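Local coordinates for protein phosphonate monoester hydrolase (PDB 4UPK) that belongs to the sulfatase family, within the alkaline phosphatase clan of enzymes, at residues 456-468 with 471-484. Sequence-based numbering, arbitrary orientation.
Sequences AGAVAILRDARFT and EFAADLPPMLFDHQ
Arg466 lies between Phe467 and Gln484 while gripping Asp482 side-on: Phe467 CZ sits 3.4 Å above the centre of the Arg466 guanidinium plane, and Gln484 NE2 covers the opposite face near its rim. Extended from a CG anti to the backbone N (chi1 -179°), the arginine brings NE to Asp482 OD1 at 2.9 Å and NH2 to Asp482 OD2 at 3.0 Å. Both nitrogens arrive from above the carboxylate plane, the guanidinium and carboxylate planes being turned 60° apart. From the other face of that carboxylate, Gln484 N also bonds OD1, closing an Asx turn that ties the aspartate to its own chain. Two consecutive hairpins, 458-463 with 467-472 and 467-472 with 479-482, form three of the strands of a four-stranded antiparallel sheet, with 479-482 at one edge within this chain and 431-436 at the other. In the second hairpin, Thr468 and Phe481 are a hydrogen-bonded pair, and Thr468 OG1 meets His483 NE2 in the imidazole plane at 2.8 Å. Across the first, Val459 CG1 makes a CH-pi contact over the Phe472 ring, 4.2 Å from its centroid. A water beyond that pair links Ala456 O, Ala458 O and Ala474 N. Glu471 OE2 hydrogen-bonds Ser506 OG of its own chain and forms a salt bridge with Arg507 of the second subunit.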
ATOM      1  N   ALA A 456      -6.404 -18.476  24.727  1.00 21.34           N
ATOM      2  CA  ALA A 456      -7.281 -19.616  25.057  1.00 20.47           C
ATOM      3  C   ALA A 456      -8.724 -19.235  25.442  1.00 22.82           C
ATOM      4  O   ALA A 456      -9.404 -19.993  26.142  1.00 24.36           O
ATOM      5  CB  ALA A 456      -6.634 -20.459  26.150  1.00 20.82           C
ATOM      6  N   GLY A 457      -9.192 -18.102  24.936  1.00 16.65           N
ATOM      7  CA  GLY A 457     -10.534 -17.612  25.219  1.00 16.23           C
ATOM      8  C   GLY A 457     -11.646 -18.128  24.319  1.00 20.20           C
ATOM      9  O   GLY A 457     -12.823 -17.890  24.600  1.00 18.69           O
ATOM     10  N   ALA A 458     -11.285 -18.835  23.223  1.00 16.95           N
ATOM     11  CA  ALA A 458     -12.257 -19.332  22.246  1.00 15.39           C
ATOM     12  C   ALA A 458     -13.187 -20.448  22.696  1.00 18.61           C
ATOM     13  O   ALA A 458     -12.783 -21.417  23.342  1.00 18.65           O
ATOM     14  CB  ALA A 458     -11.578 -19.694  20.942  1.00 15.98           C
ATOM     15  N   VAL A 459     -14.461 -20.278  22.346  1.00 14.68           N
ATOM     16  CA  VAL A 459     -15.553 -21.210  22.590  1.00 13.07           C
ATOM     17  C   VAL A 459     -16.151 -21.488  21.199  1.00 18.59           C
ATOM     18  O   VAL A 459     -16.173 -20.589  20.345  1.00 18.72           O
ATOM     19  CB  VAL A 459     -16.626 -20.643  23.557  1.00 14.45           C
ATOM     20  CG1 VAL A 459     -17.549 -21.751  24.035  1.00 13.40           C
ATOM     21  CG2 VAL A 459     -15.997 -19.936  24.759  1.00 14.11           C
ATOM     22  N   ALA A 460     -16.577 -22.736  20.961  1.00 13.19           N
ATOM     23  CA  ALA A 460     -17.208 -23.144  19.716  1.00 12.05           C
ATOM     24  C   ALA A 460     -18.477 -23.939  20.015  1.00 14.42           C
ATOM     25  O   ALA A 460     -18.518 -24.682  21.005  1.00 11.19           O
ATOM     26  CB  ALA A 460     -16.247 -23.954  18.877  1.00 12.37           C
ATOM     27  N   ILE A 461     -19.540 -23.695  19.204  1.00 12.43           N
ATOM     28  CA  ILE A 461     -20.867 -24.333  19.317  1.00 12.37           C
ATOM     29  C   ILE A 461     -21.227 -25.020  17.979  1.00 19.72           C
ATOM     30  O   ILE A 461     -21.111 -24.395  16.928  1.00 21.33           O
ATOM     31  CB  ILE A 461     -21.970 -23.305  19.743  1.00 14.14           C
ATOM     32  CG1 ILE A 461     -21.594 -22.514  21.042  1.00 13.16           C
ATOM     33  CG2 ILE A 461     -23.363 -23.964  19.857  1.00 13.76           C
ATOM     34  CD1 ILE A 461     -22.043 -21.086  21.083  1.00 10.66           C
ATOM     35  N   LEU A 462     -21.662 -26.289  18.023  1.00 16.00           N
ATOM     36  CA  LEU A 462     -22.120 -27.019  16.840  1.00 15.75           C
ATOM     37  C   LEU A 462     -23.563 -27.482  17.077  1.00 18.80           C
ATOM     38  O   LEU A 462     -23.808 -28.245  18.000  1.00 18.98           O
ATOM     39  CB  LEU A 462     -21.186 -28.204  16.458  1.00 15.01           C
ATOM     40  CG  LEU A 462     -21.492 -28.871  15.107  1.00 17.86           C
ATOM     41  CD1 LEU A 462     -20.226 -29.144  14.334  1.00 18.02           C
ATOM     42  CD2 LEU A 462     -22.298 -30.159  15.281  1.00 17.55           C
ATOM     43  N   ARG A 463     -24.503 -27.010  16.256  1.00 16.32           N
ATOM     44  CA  ARG A 463     -25.920 -27.351  16.380  1.00 16.30           C
ATOM     45  C   ARG A 463     -26.289 -28.376  15.349  1.00 23.84           C
ATOM     46  O   ARG A 463     -26.426 -28.063  14.174  1.00 24.41           O
ATOM     47  CB  ARG A 463     -26.835 -26.121  16.278  1.00 12.81           C
ATOM     48  CG  ARG A 463     -26.561 -25.072  17.348  1.00  9.43           C
ATOM     49  CD  ARG A 463     -27.335 -23.814  17.105  1.00 14.53           C
ATOM     50  NE  ARG A 463     -26.779 -22.713  17.887  1.00 22.18           N
ATOM     51  CZ  ARG A 463     -25.855 -21.869  17.442  1.00 30.70           C
ATOM     52  NH1 ARG A 463     -25.403 -21.963  16.196  1.00  6.71           N
ATOM     53  NH2 ARG A 463     -25.383 -20.915  18.237  1.00 22.54           N
ATOM     54  N   ASP A 464     -26.417 -29.612  15.799  1.00 21.17           N
ATOM     55  CA  ASP A 464     -26.807 -30.769  15.019  1.00 21.15           C
ATOM     56  C   ASP A 464     -28.344 -30.881  15.163  1.00 23.76           C
ATOM     57  O   ASP A 464     -28.928 -30.210  16.024  1.00 22.12           O
ATOM     58  CB  ASP A 464     -26.028 -31.974  15.608  1.00 22.85           C
ATOM     59  CG  ASP A 464     -26.464 -33.363  15.239  1.00 27.17           C
ATOM     60  OD1 ASP A 464     -26.247 -33.761  14.085  1.00 34.89           O
ATOM     61  OD2 ASP A 464     -26.941 -34.081  16.128  1.00 25.08           O
ATOM     62  N   ALA A 465     -28.998 -31.683  14.310  1.00 21.44           N
ATOM     63  CA  ALA A 465     -30.459 -31.892  14.341  1.00 21.92           C
ATOM     64  C   ALA A 465     -30.986 -32.343  15.734  1.00 26.90           C
ATOM     65  O   ALA A 465     -32.082 -31.944  16.150  1.00 27.32           O
ATOM     66  CB  ALA A 465     -30.857 -32.908  13.279  1.00 22.69           C
ATOM     67  N   ARG A 466     -30.178 -33.163  16.446  1.00 22.41           N
ATOM     68  CA  ARG A 466     -30.477 -33.696  17.768  1.00 21.48           C
ATOM     69  C   ARG A 466     -29.652 -33.027  18.900  1.00 21.67           C
ATOM     70  O   ARG A 466     -30.198 -32.698  19.947  1.00 19.38           O
ATOM     71  CB  ARG A 466     -30.260 -35.222  17.783  1.00 18.39           C
ATOM     72  CG  ARG A 466     -30.585 -35.837  19.139  1.00 20.49           C
ATOM     73  CD  ARG A 466     -30.475 -37.323  19.159  1.00 20.88           C
ATOM     74  NE  ARG A 466     -30.587 -37.803  20.531  1.00 26.00           N
ATOM     75  CZ  ARG A 466     -30.128 -38.969  20.957  1.00 24.39           C
ATOM     76  NH1 ARG A 466     -29.516 -39.794  20.123  1.00 14.51           N
ATOM     77  NH2 ARG A 466     -30.255 -39.309  22.226  1.00  9.77           N
ATOM     78  N   PHE A 467     -28.343 -32.880  18.704  1.00 17.68           N
ATOM     79  CA  PHE A 467     -27.492 -32.337  19.751  1.00 16.52           C
ATOM     80  C   PHE A 467     -26.923 -30.963  19.509  1.00 23.59           C
ATOM     81  O   PHE A 467     -26.854 -30.484  18.373  1.00 24.61           O
ATOM     82  CB  PHE A 467     -26.329 -33.298  20.027  1.00 17.35           C
ATOM     83  CG  PHE A 467     -26.666 -34.681  20.539  1.00 18.23           C
ATOM     84  CD1 PHE A 467     -26.835 -34.914  21.898  1.00 20.63           C
ATOM     85  CD2 PHE A 467     -26.720 -35.767  19.675  1.00 19.46           C
ATOM     86  CE1 PHE A 467     -27.095 -36.205  22.382  1.00 20.35           C
ATOM     87  CE2 PHE A 467     -26.976 -37.056  20.161  1.00 21.80           C
ATOM     88  CZ  PHE A 467     -27.188 -37.259  21.511  1.00 19.10           C
ATOM     89  N   THR A 468     -26.481 -30.334  20.611  1.00 20.76           N
ATOM     90  CA  THR A 468     -25.717 -29.090  20.627  1.00 19.37           C
ATOM     91  C   THR A 468     -24.486 -29.399  21.459  1.00 19.58           C
ATOM     92  O   THR A 468     -24.597 -29.867  22.590  1.00 18.76           O
ATOM     93  CB  THR A 468     -26.511 -27.873  21.123  1.00 22.61           C
ATOM     94  OG1 THR A 468     -27.585 -27.629  20.225  1.00 19.96           O
ATOM     95  CG2 THR A 468     -25.641 -26.607  21.221  1.00 15.93           C
ATOM     96  N   GLU A 471     -17.517 -26.638  22.931  1.00 15.79           N
ATOM     97  CA  GLU A 471     -16.121 -26.991  23.208  1.00 14.51           C
ATOM     98  C   GLU A 471     -15.314 -25.742  23.491  1.00 16.35           C
ATOM     99  O   GLU A 471     -15.449 -24.746  22.775  1.00 15.77           O
ATOM    100  CB  GLU A 471     -15.502 -27.773  22.041  1.00 16.07           C
ATOM    101  CG  GLU A 471     -16.093 -29.165  21.855  1.00 25.08           C
ATOM    102  CD  GLU A 471     -15.488 -30.283  22.680  1.00 26.73           C
ATOM    103  OE1 GLU A 471     -14.713 -29.995  23.624  1.00  6.82           O
ATOM    104  OE2 GLU A 471     -15.785 -31.458  22.365  1.00  9.90           O
ATOM    105  N   PHE A 472     -14.467 -25.800  24.523  1.00 13.59           N
ATOM    106  CA  PHE A 472     -13.587 -24.702  24.959  1.00 13.68           C
ATOM    107  C   PHE A 472     -12.120 -24.938  24.555  1.00 15.57           C
ATOM    108  O   PHE A 472     -11.645 -26.064  24.631  1.00 11.91           O
ATOM    109  CB  PHE A 472     -13.641 -24.578  26.503  1.00 15.92           C
ATOM    110  CG  PHE A 472     -14.994 -24.186  27.033  1.00 17.28           C
ATOM    111  CD1 PHE A 472     -15.949 -25.154  27.336  1.00 18.11           C
ATOM    112  CD2 PHE A 472     -15.334 -22.849  27.190  1.00 19.95           C
ATOM    113  CE1 PHE A 472     -17.209 -24.790  27.788  1.00 20.91           C
ATOM    114  CE2 PHE A 472     -16.595 -22.487  27.663  1.00 20.44           C
ATOM    115  CZ  PHE A 472     -17.518 -23.458  27.968  1.00 19.42           C
ATOM    116  N   ALA A 473     -11.394 -23.847  24.195  1.00 14.16           N
ATOM    117  CA  ALA A 473      -9.954 -23.854  23.901  1.00 13.15           C
ATOM    118  C   ALA A 473      -9.228 -24.043  25.243  1.00 18.79           C
ATOM    119  O   ALA A 473      -8.229 -24.755  25.317  1.00 17.07           O
ATOM    120  CB  ALA A 473      -9.539 -22.531  23.262  1.00 13.19           C
ATOM    121  N   ALA A 474      -9.767 -23.413  26.315  1.00 17.92           N
ATOM    122  CA  ALA A 474      -9.279 -23.521  27.688  1.00 17.85           C
ATOM    123  C   ALA A 474      -9.636 -24.907  28.275  1.00 22.41           C
ATOM    124  O   ALA A 474     -10.468 -25.635  27.717  1.00 21.75           O
ATOM    125  CB  ALA A 474      -9.900 -22.426  28.533  1.00 18.51           C
ATOM    126  N   ASP A 475      -9.000 -25.273  29.390  1.00 20.14           N
ATOM    127  CA  ASP A 475      -9.208 -26.560  30.040  1.00 20.65           C
ATOM    128  C   ASP A 475     -10.529 -26.680  30.818  1.00 25.45           C
ATOM    129  O   ASP A 475     -10.539 -27.004  32.013  1.00 26.81           O
ATOM    130  CB  ASP A 475      -7.991 -26.946  30.884  1.00 23.21           C
ATOM    131  CG  ASP A 475      -7.432 -28.289  30.475  1.00 41.31           C
ATOM    132  OD1 ASP A 475      -7.945 -29.316  30.972  1.00 48.27           O
ATOM    133  OD2 ASP A 475      -6.530 -28.317  29.589  1.00 42.75           O
ATOM    134  N   LEU A 476     -11.644 -26.427  30.119  1.00 21.74           N
ATOM    135  CA  LEU A 476     -13.017 -26.528  30.633  1.00 20.74           C
ATOM    136  C   LEU A 476     -13.711 -27.647  29.875  1.00 22.00           C
ATOM    137  O   LEU A 476     -13.543 -27.731  28.655  1.00 21.73           O
ATOM    138  CB  LEU A 476     -13.781 -25.215  30.431  1.00 20.65           C
ATOM    139  CG  LEU A 476     -13.417 -24.051  31.340  1.00 26.89           C
ATOM    140  CD1 LEU A 476     -14.137 -22.795  30.892  1.00 28.24           C
ATOM    141  CD2 LEU A 476     -13.752 -24.353  32.818  1.00 30.81           C
ATOM    142  N   PRO A 477     -14.478 -28.530  30.550  1.00 16.61           N
ATOM    143  CA  PRO A 477     -15.108 -29.643  29.825  1.00 14.72           C
ATOM    144  C   PRO A 477     -16.184 -29.244  28.804  1.00 17.78           C
ATOM    145  O   PRO A 477     -16.787 -28.173  28.907  1.00 16.14           O
ATOM    146  CB  PRO A 477     -15.682 -30.527  30.952  1.00 16.31           C
ATOM    147  CG  PRO A 477     -15.864 -29.621  32.103  1.00 20.30           C
ATOM    148  CD  PRO A 477     -14.750 -28.618  32.007  1.00 17.11           C
ATOM    149  N   PRO A 478     -16.462 -30.120  27.800  1.00 14.08           N
ATOM    150  CA  PRO A 478     -17.523 -29.794  26.841  1.00 13.33           C
ATOM    151  C   PRO A 478     -18.927 -29.781  27.455  1.00 16.07           C
ATOM    152  O   PRO A 478     -19.134 -30.250  28.583  1.00 15.65           O
ATOM    153  CB  PRO A 478     -17.415 -30.918  25.801  1.00 14.90           C
ATOM    154  CG  PRO A 478     -16.752 -32.036  26.492  1.00 17.93           C
ATOM    155  CD  PRO A 478     -15.828 -31.422  27.493  1.00 13.78           C
ATOM    156  N   MET A 479     -19.887 -29.233  26.704  1.00  9.45           N
ATOM    157  CA  MET A 479     -21.291 -29.270  27.057  1.00  9.11           C
ATOM    158  C   MET A 479     -21.977 -30.076  25.972  1.00 12.68           C
ATOM    159  O   MET A 479     -21.578 -30.028  24.814  1.00 11.90           O
ATOM    160  CB  MET A 479     -21.941 -27.865  27.150  1.00 11.32           C
ATOM    161  CG  MET A 479     -21.183 -26.883  27.993  1.00 13.87           C
ATOM    162  SD  MET A 479     -22.176 -25.441  28.343  1.00 15.95           S
ATOM    163  CE  MET A 479     -20.937 -24.259  28.784  1.00 11.78           C
ATOM    164  N   LEU A 480     -22.984 -30.825  26.342  1.00 11.46           N
ATOM    165  CA  LEU A 480     -23.767 -31.589  25.384  1.00 10.98           C
ATOM    166  C   LEU A 480     -25.244 -31.517  25.756  1.00 14.43           C
ATOM    167  O   LEU A 480     -25.608 -31.903  26.850  1.00 12.51           O
ATOM    168  CB  LEU A 480     -23.272 -33.020  25.246  1.00 10.60           C
ATOM    169  CG  LEU A 480     -23.923 -33.832  24.113  1.00 12.98           C
ATOM    170  CD1 LEU A 480     -23.491 -33.324  22.757  1.00 11.25           C
ATOM    171  CD2 LEU A 480     -23.629 -35.316  24.283  1.00 12.13           C
ATOM    172  N   PHE A 481     -26.074 -30.969  24.842  1.00 12.63           N
ATOM    173  CA  PHE A 481     -27.508 -30.813  25.026  1.00 12.68           C
ATOM    174  C   PHE A 481     -28.253 -31.664  24.004  1.00 16.55           C
ATOM    175  O   PHE A 481     -28.076 -31.486  22.811  1.00 14.32           O
ATOM    176  CB  PHE A 481     -27.922 -29.319  24.955  1.00 13.71           C
ATOM    177  CG  PHE A 481     -27.070 -28.400  25.810  1.00 14.20           C
ATOM    178  CD1 PHE A 481     -27.069 -28.516  27.198  1.00 16.43           C
ATOM    179  CD2 PHE A 481     -26.295 -27.405  25.231  1.00 15.57           C
ATOM    180  CE1 PHE A 481     -26.278 -27.677  27.990  1.00 16.77           C
ATOM    181  CE2 PHE A 481     -25.518 -26.549  26.025  1.00 18.17           C
ATOM    182  CZ  PHE A 481     -25.519 -26.688  27.400  1.00 15.69           C
ATOM    183  N   ASP A 482     -29.060 -32.613  24.483  1.00 15.56           N
ATOM    184  CA  ASP A 482     -29.874 -33.503  23.666  1.00 15.78           C
ATOM    185  C   ASP A 482     -31.290 -32.904  23.491  1.00 20.32           C
ATOM    186  O   ASP A 482     -32.047 -32.804  24.462  1.00 20.96           O
ATOM    187  CB  ASP A 482     -29.925 -34.894  24.327  1.00 17.67           C
ATOM    188  CG  ASP A 482     -30.710 -35.975  23.591  1.00 26.53           C
ATOM    189  OD1 ASP A 482     -31.171 -35.714  22.443  1.00 26.22           O
ATOM    190  OD2 ASP A 482     -30.899 -37.064  24.175  1.00 27.70           O
ATOM    191  N   HIS A 483     -31.645 -32.530  22.252  1.00 15.88           N
ATOM    192  CA  HIS A 483     -32.952 -31.971  21.936  1.00 17.07           C
ATOM    193  C   HIS A 483     -34.102 -33.004  21.873  1.00 21.58           C
ATOM    194  O   HIS A 483     -35.269 -32.618  21.808  1.00 20.53           O
ATOM    195  CB  HIS A 483     -32.895 -30.971  20.765  1.00 18.42           C
ATOM    196  CG  HIS A 483     -31.900 -29.856  20.982  1.00 22.39           C
ATOM    197  ND1 HIS A 483     -32.120 -28.847  21.924  1.00 24.78           N
ATOM    198  CD2 HIS A 483     -30.703 -29.636  20.384  1.00 24.71           C
ATOM    199  CE1 HIS A 483     -31.061 -28.055  21.858  1.00 24.40           C
ATOM    200  NE2 HIS A 483     -30.178 -28.489  20.947  1.00 24.75           N
ATOM    201  N   GLN A 484     -33.772 -34.305  21.970  1.00 19.68           N
ATOM    202  CA  GLN A 484     -34.734 -35.399  22.059  1.00 20.92           C
ATOM    203  C   GLN A 484     -34.980 -35.737  23.550  1.00 25.50           C
ATOM    204  O   GLN A 484     -35.897 -36.485  23.871  1.00 25.85           O
ATOM    205  CB  GLN A 484     -34.229 -36.632  21.301  1.00 22.62           C
ATOM    206  CG  GLN A 484     -34.735 -36.709  19.862  1.00 27.14           C
ATOM    207  CD  GLN A 484     -34.095 -37.826  19.076  1.00 29.12           C
ATOM    208  OE1 GLN A 484     -33.644 -37.615  17.952  1.00 24.93           O
ATOM    209  NE2 GLN A 484     -34.027 -39.032  19.641  1.00 15.25           N
TER
HETATM  210  O   HOH W   1     -11.781 -21.143  26.323  1.00 13.90           O